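Local coordinates for protein concanavalin B (Canavalia ensiformis, PDB 6CAF) that may act as a carbohydrate-binding protein in the jack bean seed, being a chitinase-like member of glycosyl hydrolase family 18, at residues L135-R138 against G144-A147; T132-L135 against G141-G144; L126-H131 against Y172-V177; I151-Q156 against D165-E170. One frame throughout, in Å; residues are numbered along the deposited sequence. Where two conformers were deposited one is given.

The four contacts follow one run of a (beta/alpha)8 barrel, from helix 120-135 through strand 150-154 to helix 164-178. Contacts 1 and 2, whose centres are about 5 Å apart, share Leu135 and Gly144 and fold the loop that follows helix 120-135 back onto its end. Contact 3 sets that helix beside helix 164-178, and contact 4 seats helix 164-178 on strand 150-154; the two contacts, centres about 11 Å apart, touch through Ala127 on Glu170 and Leu126 on Leu167. Contact 4 reaches the strand end where family 18 chitinases have their active site, while the centre of contact 1 lies about 19 Å from that of contact 4.

Contact 1: L135-R138 against G144-A147; sequences LSER and GKVA
Leu135 meets Ala147 through its carbonyl: the methyl CB of Ala147 lies 3.6 Å from Leu135 O, a small side chain that lets the two backbones come close. The side chain of Leu135 points away from 144-147 and is buried against Phe182 and Ile151, as suits a leucine facing the barrel where helix 120-135 gives way to the loop. At Ser136 a water takes over. Ser136 N donates to it across 2.9 Å, and the same water lies 3.0 Å from Val146 O, bridging the segments. The hydroxyl of Ser136 turns back to bond His131 O, a role for which a short polar side chain fits a helix terminus. This is the turn out of helix 120-135 toward strand 150-154, one of the alpha-to-beta loops at the N-terminal end of the barrel strands, opposite the end that holds the active site in this family. Glu137 has left-handed helical backbone angles, and its N donates directly to Val146 O at 2.9 Å, with a bent N-H...O angle of 143° and the donor standing well above the carbonyl plane. With CG beside its own backbone N (chi1 -70°), the Glu137 chain lies over the peptide between Val146 and Ala147, CG being 3.5 Å from Val146 C. The aliphatic part of Lys145 runs past Glu137 O, CG and CD each at 3.5 Å. The charged ends of Glu137 and Lys145 stay apart; Glu137 OE1 instead has a long, weak ion pair with Lys95, whose NZ also bonds Lys145 O. Arg138 N makes a weak bond to Ser136 OG.

Contact 2: T132-L135 against G141-G144; sequences TYFL and GPLG
The ring of Phe134 reaches over to Pro142 and Leu143, its CZ lying 3.6 Å from Pro142 CG and its CE1 3.7 Å from Leu143 CD1. CG of Phe134 is anti to its carbonyl carbon (chi1 -66°), carrying the ring to the turn. Leu143 comes to the ring's edge, near its plane; both aliphatic side chains cross the phenylalanine at about a right angle, an apolar contact throughout. Tyr133 contributes CD1 of its ring edge, 3.8 Å from Gly141 CA. Glycine suits that spot, since a beta carbon would collide with Tyr133 O. Residues 141-144 form a type I beta turn in the alpha-to-beta loop after helix 120-135 of the TIM barrel, with the proline at its second position, which suits its fixed phi. The turn is closed by backbone bonds in both directions between Gly141 and Gly144, the latter with phi 89°, where a beta carbon would jam against the preceding carbonyl O. A water ties it to the helix end, donating to Tyr133 O and Gly144 O and accepting from Leu143 N, each at 2.8 Å. Farther out, Arg139 bonds the hydroxyl of Tyr133, Leu148 forms a backbone hydrogen bond with Phe134, and Leu90 packs against Leu143.

Contact 3: L126-H131 against Y172-V177; sequences LAEYLH and YQIKDV
Helices 126-131 and 172-177 approach to 10.3 Å between axes at a crossing angle of -50°, their CA atoms coming nearest at Glu128 and Ile174. Ile174 is the side chain of 172-177 that makes the contact, pointing toward the partner and reaching Ala127, Glu128 and His131. Its two branches divide the work. CG2 sits over one face of the His131 imidazole as a CH-pi contact, 3.7 Å from the ring centroid and 19° off the normal. The other branch ends in CD1, which lies 3.7 Å from Ala127 CB and as far from Ala127 O; the small side chain of alanine lets the methyl come this near the backbone. The Glu128 chain, bent at chi2, crosses Ile174 obliquely and brings OE2 to 3.3 Å from Ile174 CD1. OE2 is held by a salt bridge to Lys124, and Ile174 touches it by van der Waals contact. His131 extends with CG anti to its own backbone N (chi1 -175°), which swings the ring toward the other helix, where it also stacks with Tyr178. An alanine here would take away both ring contacts, and is likely to leave the CG2 methyl of Ile174 and the ring of Tyr178 without their flat partner. Both helices belong to the outer layer of the barrel: Leu126 packs inward on Phe64 of strand 55-64, while Ala127 also touches Glu170 and Leu171, one turn earlier on helix 164-178.

Contact 4: I151-Q156 against D165-E170; sequences IHFDIQ and DNLLEE
Strand 151-154 runs beneath helix 165-170 with Phe153 facing Leu168, their CA atoms 8.7 Å apart, a spacing bridged by one large side chain. Phe153 points toward the helix with CG beside its backbone N (chi1 -77°), and the far end of its ring does the touching. CZ meets Leu167 CG at 3.8 Å and Leu168 CB at 4.0 Å, and the ring edge faces the backbone at Leu168 N. Leucines suit the helix side, because their branched ends fill the space about a flat ring without presenting polar groups to a buried surface. Phe206 adds an edge-to-face ring contact to Phe153, and Leu171 extends the same apolar layer. A serine in place of Phe153 would probably open a gap under Leu167 and Leu168 and put a hydroxyl among hydrocarbon partners. His152 and Asp154 face the other way, the former bonded to Ser185 and Tyr35; past the strand end, Gln156 NE2 donates back to Asp154 OD1 at 3.0 Å, nearly straight at 178° and from above the carboxylate plane. Strand 150-154 and helix 164-178 begin a beta-alpha-beta unit of the TIM barrel. The strand and the residues just after it correspond to the family 18 signature, with His152 where an aspartate and Gln156 where the catalytic glutamate is usual, consistent with a chitinase-like carbohydrate binder in which hydrolysis may be impaired.

Contact 1: L135-R138 against G144-A147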
# COMPACT_ATOMS: atom_id res chain seq x y z
N LEU A 135 4.47 -10.22 12.06
CA LEU A 135 4.11 -11.17 11.03
C LEU A 135 3.93 -12.61 11.50
O LEU A 135 3.64 -13.48 10.66
CB LEU A 135 5.14 -11.15 9.89
CG LEU A 135 5.28 -9.82 9.15
CD1 LEU A 135 6.50 -9.85 8.23
CD2 LEU A 135 4.03 -9.51 8.32
N SER A 136 4.09 -12.87 12.79
CA SER A 136 4.16 -14.26 13.22
C SER A 136 3.51 -14.61 14.53
O SER A 136 3.57 -15.76 14.94
CB SER A 136 5.64 -14.66 13.33
OG SER A 136 6.30 -13.87 14.32
N GLU A 137 2.88 -13.63 15.17
CA GLU A 137 2.37 -13.76 16.54
C GLU A 137 3.44 -14.25 17.54
O GLU A 137 3.12 -14.84 18.56
CB GLU A 137 1.15 -14.69 16.58
CG GLU A 137 -0.09 -14.13 15.94
CD GLU A 137 -1.32 -14.97 16.20
OE1 GLU A 137 -1.97 -14.80 17.25
OE2 GLU A 137 -1.64 -15.79 15.32
N ARG A 138 4.71 -14.00 17.27
CA ARG A 138 5.78 -14.54 18.10
C ARG A 138 5.90 -13.80 19.43
O ARG A 138 6.14 -14.42 20.47
CB ARG A 138 7.10 -14.51 17.32
CG ARG A 138 8.33 -15.06 18.04
CD ARG A 138 8.19 -16.51 18.47
NE ARG A 138 9.37 -17.00 19.19
CZ ARG A 138 9.64 -16.71 20.45
NH1 ARG A 138 8.81 -15.94 21.14
NH2 ARG A 138 10.75 -17.18 21.04
N GLY A 144 -0.13 -5.34 19.16
CA GLY A 144 -0.49 -6.53 19.89
C GLY A 144 0.23 -7.74 19.36
O GLY A 144 1.31 -7.66 18.78
N LYS A 145 -0.39 -8.89 19.57
CA LYS A 145 0.14 -10.14 19.09
C LYS A 145 -0.63 -10.49 17.81
O LYS A 145 -1.79 -10.89 17.87
CB LYS A 145 0.02 -11.25 20.12
CG LYS A 145 0.78 -12.50 19.75
CD LYS A 145 0.84 -13.48 20.91
CE LYS A 145 1.97 -13.15 21.87
NZ LYS A 145 2.11 -14.20 22.90
N VAL A 146 0.01 -10.24 16.67
CA VAL A 146 -0.64 -10.36 15.38
C VAL A 146 0.26 -11.04 14.37
O VAL A 146 1.49 -11.11 14.56
CB VAL A 146 -1.06 -8.97 14.81
CG1 VAL A 146 -2.13 -8.30 15.68
CG2 VAL A 146 0.13 -8.04 14.60
N ALA A 147 -0.37 -11.54 13.30
CA ALA A 147 0.33 -11.98 12.13
C ALA A 147 -0.29 -11.31 10.94
O ALA A 147 -1.27 -11.77 10.37
CB ALA A 147 0.30 -13.49 11.96
O HOH W 1 4.45 -11.26 15.16

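Contact 2: T132-L135 against G141-G144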
# COMPACT_ATOMS: atom_id res chain seq x y z
N THR A 132 9.14 -10.78 13.83
CA THR A 132 8.91 -11.14 15.20
C THR A 132 7.69 -10.44 15.77
O THR A 132 6.89 -11.05 16.50
CB THR A 132 10.16 -10.84 16.05
OG1 THR A 132 11.24 -11.61 15.55
CG2 THR A 132 9.90 -11.07 17.51
N TYR A 133 7.56 -9.16 15.45
CA TYR A 133 6.59 -8.31 16.12
C TYR A 133 5.32 -8.04 15.32
O TYR A 133 4.34 -7.60 15.92
CB TYR A 133 7.23 -7.02 16.61
CG TYR A 133 8.22 -7.25 17.69
CD1 TYR A 133 7.81 -7.44 19.01
CD2 TYR A 133 9.57 -7.31 17.44
CE1 TYR A 133 8.72 -7.69 20.02
CE2 TYR A 133 10.48 -7.57 18.45
CZ TYR A 133 10.07 -7.73 19.75
OH TYR A 133 10.99 -7.99 20.75
N PHE A 134 5.31 -8.29 14.01
CA PHE A 134 4.14 -8.06 13.20
C PHE A 134 3.65 -9.20 12.34
O PHE A 134 2.49 -9.15 11.90
CB PHE A 134 4.33 -6.84 12.26
CG PHE A 134 4.45 -5.52 12.98
CD1 PHE A 134 3.35 -4.83 13.40
CD2 PHE A 134 5.66 -4.98 13.22
CE1 PHE A 134 3.48 -3.62 14.03
CE2 PHE A 134 5.82 -3.77 13.83
CZ PHE A 134 4.73 -3.07 14.22
N LEU A 135 4.47 -10.22 12.06
CA LEU A 135 4.11 -11.17 11.03
C LEU A 135 3.93 -12.61 11.50
O LEU A 135 3.64 -13.48 10.66
CB LEU A 135 5.14 -11.15 9.89
CG LEU A 135 5.28 -9.82 9.15
CD1 LEU A 135 6.50 -9.85 8.23
CD2 LEU A 135 4.03 -9.51 8.32
N GLY A 141 3.80 -7.00 20.08
CA GLY A 141 4.39 -5.85 19.40
C GLY A 141 3.48 -4.65 19.46
O GLY A 141 2.50 -4.61 20.21
N PRO A 142 3.80 -3.63 18.66
CA PRO A 142 3.03 -2.40 18.71
C PRO A 142 1.53 -2.56 18.47
O PRO A 142 0.76 -1.81 19.04
CB PRO A 142 3.71 -1.54 17.64
CG PRO A 142 5.14 -2.01 17.68
CD PRO A 142 5.01 -3.49 17.83
N LEU A 143 1.15 -3.50 17.62
CA LEU A 143 -0.25 -3.79 17.30
C LEU A 143 -0.80 -4.97 18.07
O LEU A 143 -1.84 -5.50 17.74
CB LEU A 143 -0.42 -3.99 15.79
CG LEU A 143 -0.25 -2.70 14.96
CD1 LEU A 143 -0.12 -3.04 13.50
CD2 LEU A 143 -1.40 -1.75 15.19
N GLY A 144 -0.13 -5.34 19.16
CA GLY A 144 -0.49 -6.53 19.89
C GLY A 144 0.23 -7.74 19.36
O GLY A 144 1.31 -7.66 18.78
O HOH W 2 2.29 -5.96 16.79

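Contact 3: L126-H131 against Y172-V177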
# COMPACT_ATOMS: atom_id res chain seq x y z
N LEU A 126 15.85 -5.04 10.95
CA LEU A 126 14.51 -4.54 10.76
C LEU A 126 13.59 -5.62 10.20
O LEU A 126 12.43 -5.73 10.62
CB LEU A 126 14.54 -3.30 9.86
CG LEU A 126 13.21 -2.59 9.66
CD1 LEU A 126 12.62 -2.08 10.95
CD2 LEU A 126 13.34 -1.47 8.64
N ALA A 127 14.08 -6.40 9.24
CA ALA A 127 13.25 -7.48 8.73
C ALA A 127 12.87 -8.45 9.85
O ALA A 127 11.72 -8.89 9.94
CB ALA A 127 14.00 -8.21 7.63
N GLU A 128 13.83 -8.78 10.70
CA GLU A 128 13.56 -9.65 11.83
C GLU A 128 12.56 -9.03 12.79
O GLU A 128 11.65 -9.70 13.28
CB GLU A 128 14.86 -10.01 12.57
CG GLU A 128 15.72 -11.02 11.80
CD GLU A 128 15.15 -12.42 11.79
OE1 GLU A 128 14.66 -12.87 12.87
OE2 GLU A 128 15.24 -13.13 10.77
N TYR A 129 12.75 -7.75 13.07
CA TYR A 129 11.80 -7.03 13.91
C TYR A 129 10.38 -7.10 13.35
O TYR A 129 9.40 -7.40 14.08
CB TYR A 129 12.26 -5.58 14.09
CG TYR A 129 11.18 -4.63 14.62
CD1 TYR A 129 10.92 -4.47 15.93
CD2 TYR A 129 10.43 -3.90 13.71
CE1 TYR A 129 9.91 -3.56 16.35
CE2 TYR A 129 9.46 -3.03 14.07
CZ TYR A 129 9.19 -2.83 15.37
OH TYR A 129 8.13 -1.89 15.54
N LEU A 130 10.26 -6.84 12.05
CA LEU A 130 8.95 -6.91 11.44
C LEU A 130 8.35 -8.30 11.56
O LEU A 130 7.15 -8.47 11.86
CB LEU A 130 9.00 -6.44 10.00
CG LEU A 130 9.37 -4.97 9.82
CD1 LEU A 130 9.68 -4.67 8.37
CD2 LEU A 130 8.27 -4.06 10.30
N HIS A 131 9.18 -9.32 11.36
CA HIS A 131 8.68 -10.65 11.44
C HIS A 131 8.25 -11.04 12.88
O HIS A 131 7.15 -11.55 13.09
CB HIS A 131 9.71 -11.64 10.90
CG HIS A 131 9.19 -13.02 10.87
ND1 HIS A 131 9.59 -13.99 11.75
CD2 HIS A 131 8.26 -13.59 10.08
CE1 HIS A 131 8.96 -15.11 11.49
NE2 HIS A 131 8.13 -14.89 10.49
N TYR A 172 12.08 -11.29 2.26
CA TYR A 172 11.81 -12.38 1.36
C TYR A 172 12.47 -13.69 1.83
O TYR A 172 11.88 -14.77 1.80
CB TYR A 172 12.30 -12.00 -0.03
CG TYR A 172 11.85 -13.03 -1.00
CD1 TYR A 172 10.54 -13.01 -1.52
CD2 TYR A 172 12.66 -14.00 -1.37
CE1 TYR A 172 10.09 -13.99 -2.36
CE2 TYR A 172 12.23 -15.02 -2.25
CZ TYR A 172 10.94 -14.98 -2.74
OH TYR A 172 10.43 -15.93 -3.58
N GLN A 173 13.69 -13.58 2.33
CA GLN A 173 14.39 -14.75 2.82
C GLN A 173 13.72 -15.33 4.06
O GLN A 173 13.62 -16.55 4.21
CB GLN A 173 15.87 -14.45 3.07
CG GLN A 173 16.67 -14.20 1.80
CD GLN A 173 16.68 -15.40 0.88
OE1 GLN A 173 16.70 -16.54 1.35
NE2 GLN A 173 16.65 -15.16 -0.42
N ILE A 174 13.26 -14.48 4.95
CA ILE A 174 12.55 -14.90 6.15
C ILE A 174 11.29 -15.68 5.75
O ILE A 174 10.92 -16.67 6.40
CB ILE A 174 12.24 -13.69 7.08
CG1 ILE A 174 13.49 -13.21 7.78
CG2 ILE A 174 11.16 -14.05 8.10
CD1 ILE A 174 13.33 -11.80 8.37
N LYS A 175 10.59 -15.20 4.73
CA LYS A 175 9.40 -15.86 4.31
C LYS A 175 9.74 -17.29 3.91
O LYS A 175 9.00 -18.21 4.22
CB LYS A 175 8.80 -15.04 3.15
CG LYS A 175 7.60 -15.60 2.46
CD LYS A 175 7.18 -14.52 1.44
CE LYS A 175 6.33 -14.99 0.29
NZ LYS A 175 5.59 -13.77 -0.20
N ASP A 176 10.87 -17.48 3.22
CA ASP A 176 11.28 -18.83 2.83
C ASP A 176 11.73 -19.66 4.04
O ASP A 176 11.45 -20.86 4.11
CB ASP A 176 12.39 -18.77 1.78
CG ASP A 176 12.52 -20.08 0.98
OD1 ASP A 176 11.58 -20.92 1.08
OD2 ASP A 176 13.55 -20.27 0.28
N VAL A 177 12.43 -19.04 4.98
CA VAL A 177 12.87 -19.78 6.17
C VAL A 177 11.70 -20.40 6.91
O VAL A 177 11.73 -21.58 7.29
CB VAL A 177 13.65 -18.84 7.13
CG1 VAL A 177 13.83 -19.46 8.51
CG2 VAL A 177 14.99 -18.51 6.49

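Contact 4: I151-Q156 against D165-E170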
# COMPACT_ATOMS: atom_id res chain seq x y z
N ILE A 151 3.78 -6.64 4.33
CA ILE A 151 4.52 -5.42 4.57
C ILE A 151 4.51 -4.65 3.26
O ILE A 151 4.86 -5.20 2.20
CB ILE A 151 5.98 -5.68 5.00
CG1 ILE A 151 6.04 -6.53 6.27
CG2 ILE A 151 6.74 -4.37 5.16
CD1 ILE A 151 5.45 -5.94 7.53
N HIS A 152 4.11 -3.37 3.36
CA HIS A 152 3.98 -2.49 2.21
C HIS A 152 5.03 -1.38 2.27
O HIS A 152 5.14 -0.65 3.25
CB HIS A 152 2.59 -1.90 2.23
CG HIS A 152 2.28 -0.95 1.14
ND1 HIS A 152 2.36 -1.29 -0.19
CD2 HIS A 152 1.78 0.30 1.18
CE1 HIS A 152 1.93 -0.28 -0.92
NE2 HIS A 152 1.56 0.69 -0.11
N PHE A 153 5.83 -1.30 1.21
CA PHE A 153 6.95 -0.36 1.12
C PHE A 153 6.47 0.94 0.47
O PHE A 153 6.57 1.11 -0.75
CB PHE A 153 8.08 -0.96 0.28
CG PHE A 153 8.94 -2.00 0.95
CD1 PHE A 153 8.40 -3.11 1.55
CD2 PHE A 153 10.32 -1.86 0.89
CE1 PHE A 153 9.23 -4.06 2.10
CE2 PHE A 153 11.14 -2.84 1.39
CZ PHE A 153 10.60 -3.92 2.01
N ASP A 154 5.99 1.88 1.27
CA ASP A 154 5.53 3.17 0.73
C ASP A 154 6.67 4.18 0.86
O ASP A 154 6.62 5.15 1.64
CB ASP A 154 4.24 3.64 1.41
CG ASP A 154 3.50 4.68 0.63
OD1 ASP A 154 4.05 5.25 -0.33
OD2 ASP A 154 2.35 4.98 1.03
N ILE A 155 7.73 3.91 0.12
CA ILE A 155 8.98 4.61 0.31
C ILE A 155 9.00 5.82 -0.60
O ILE A 155 9.48 5.77 -1.73
CB ILE A 155 10.18 3.67 0.09
CG1 ILE A 155 10.05 2.38 0.93
CG2 ILE A 155 11.49 4.38 0.34
CD1 ILE A 155 9.79 2.60 2.39
N GLN A 156 8.42 6.91 -0.11
CA GLN A 156 8.20 8.06 -0.94
C GLN A 156 9.05 9.25 -0.56
O GLN A 156 9.28 10.14 -1.38
CB GLN A 156 6.72 8.40 -1.08
CG GLN A 156 5.85 8.37 0.09
CD GLN A 156 4.52 8.99 -0.17
OE1 GLN A 156 4.40 10.20 -0.18
NE2 GLN A 156 3.52 8.16 -0.41
N ASP A 165 16.26 -2.38 -1.19
CA ASP A 165 16.44 -3.68 -1.77
C ASP A 165 16.89 -4.69 -0.74
O ASP A 165 16.36 -5.80 -0.70
CB ASP A 165 17.36 -3.67 -3.02
CG ASP A 165 18.72 -3.06 -2.79
OD1 ASP A 165 19.00 -2.42 -1.76
OD2 ASP A 165 19.54 -3.22 -3.71
N ASN A 166 17.82 -4.33 0.12
CA ASN A 166 18.26 -5.25 1.15
C ASN A 166 17.13 -5.59 2.13
O ASN A 166 16.98 -6.74 2.53
CB ASN A 166 19.48 -4.67 1.89
CG ASN A 166 20.71 -4.65 1.02
OD1 ASN A 166 20.91 -5.59 0.23
ND2 ASN A 166 21.53 -3.60 1.13
N LEU A 167 16.34 -4.60 2.51
CA LEU A 167 15.22 -4.86 3.42
C LEU A 167 14.26 -5.87 2.80
O LEU A 167 13.79 -6.82 3.45
CB LEU A 167 14.53 -3.56 3.78
CG LEU A 167 13.32 -3.71 4.71
CD1 LEU A 167 13.65 -4.37 6.02
CD2 LEU A 167 12.66 -2.35 4.94
N LEU A 168 13.92 -5.63 1.54
CA LEU A 168 13.05 -6.53 0.83
C LEU A 168 13.65 -7.94 0.74
O LEU A 168 12.95 -8.93 0.99
CB LEU A 168 12.78 -5.97 -0.57
CG LEU A 168 11.94 -6.86 -1.45
CD1 LEU A 168 10.57 -7.17 -0.85
CD2 LEU A 168 11.82 -6.22 -2.84
N GLU A 169 14.94 -8.03 0.38
CA GLU A 169 15.63 -9.30 0.30
C GLU A 169 15.56 -10.05 1.62
O GLU A 169 15.32 -11.27 1.66
CB GLU A 169 17.08 -9.05 -0.06
CG GLU A 169 17.94 -10.30 -0.06
CD GLU A 169 17.56 -11.29 -1.12
OE1 GLU A 169 17.10 -10.83 -2.18
OE2 GLU A 169 17.74 -12.51 -0.90
N GLU A 170 15.80 -9.34 2.71
CA GLU A 170 15.81 -9.99 4.00
C GLU A 170 14.42 -10.49 4.41
O GLU A 170 14.27 -11.58 4.97
CB GLU A 170 16.43 -9.09 5.08
CG GLU A 170 17.89 -8.74 4.83
CD GLU A 170 18.91 -9.86 4.77
OE1 GLU A 170 18.60 -11.02 5.04
OE2 GLU A 170 20.08 -9.52 4.44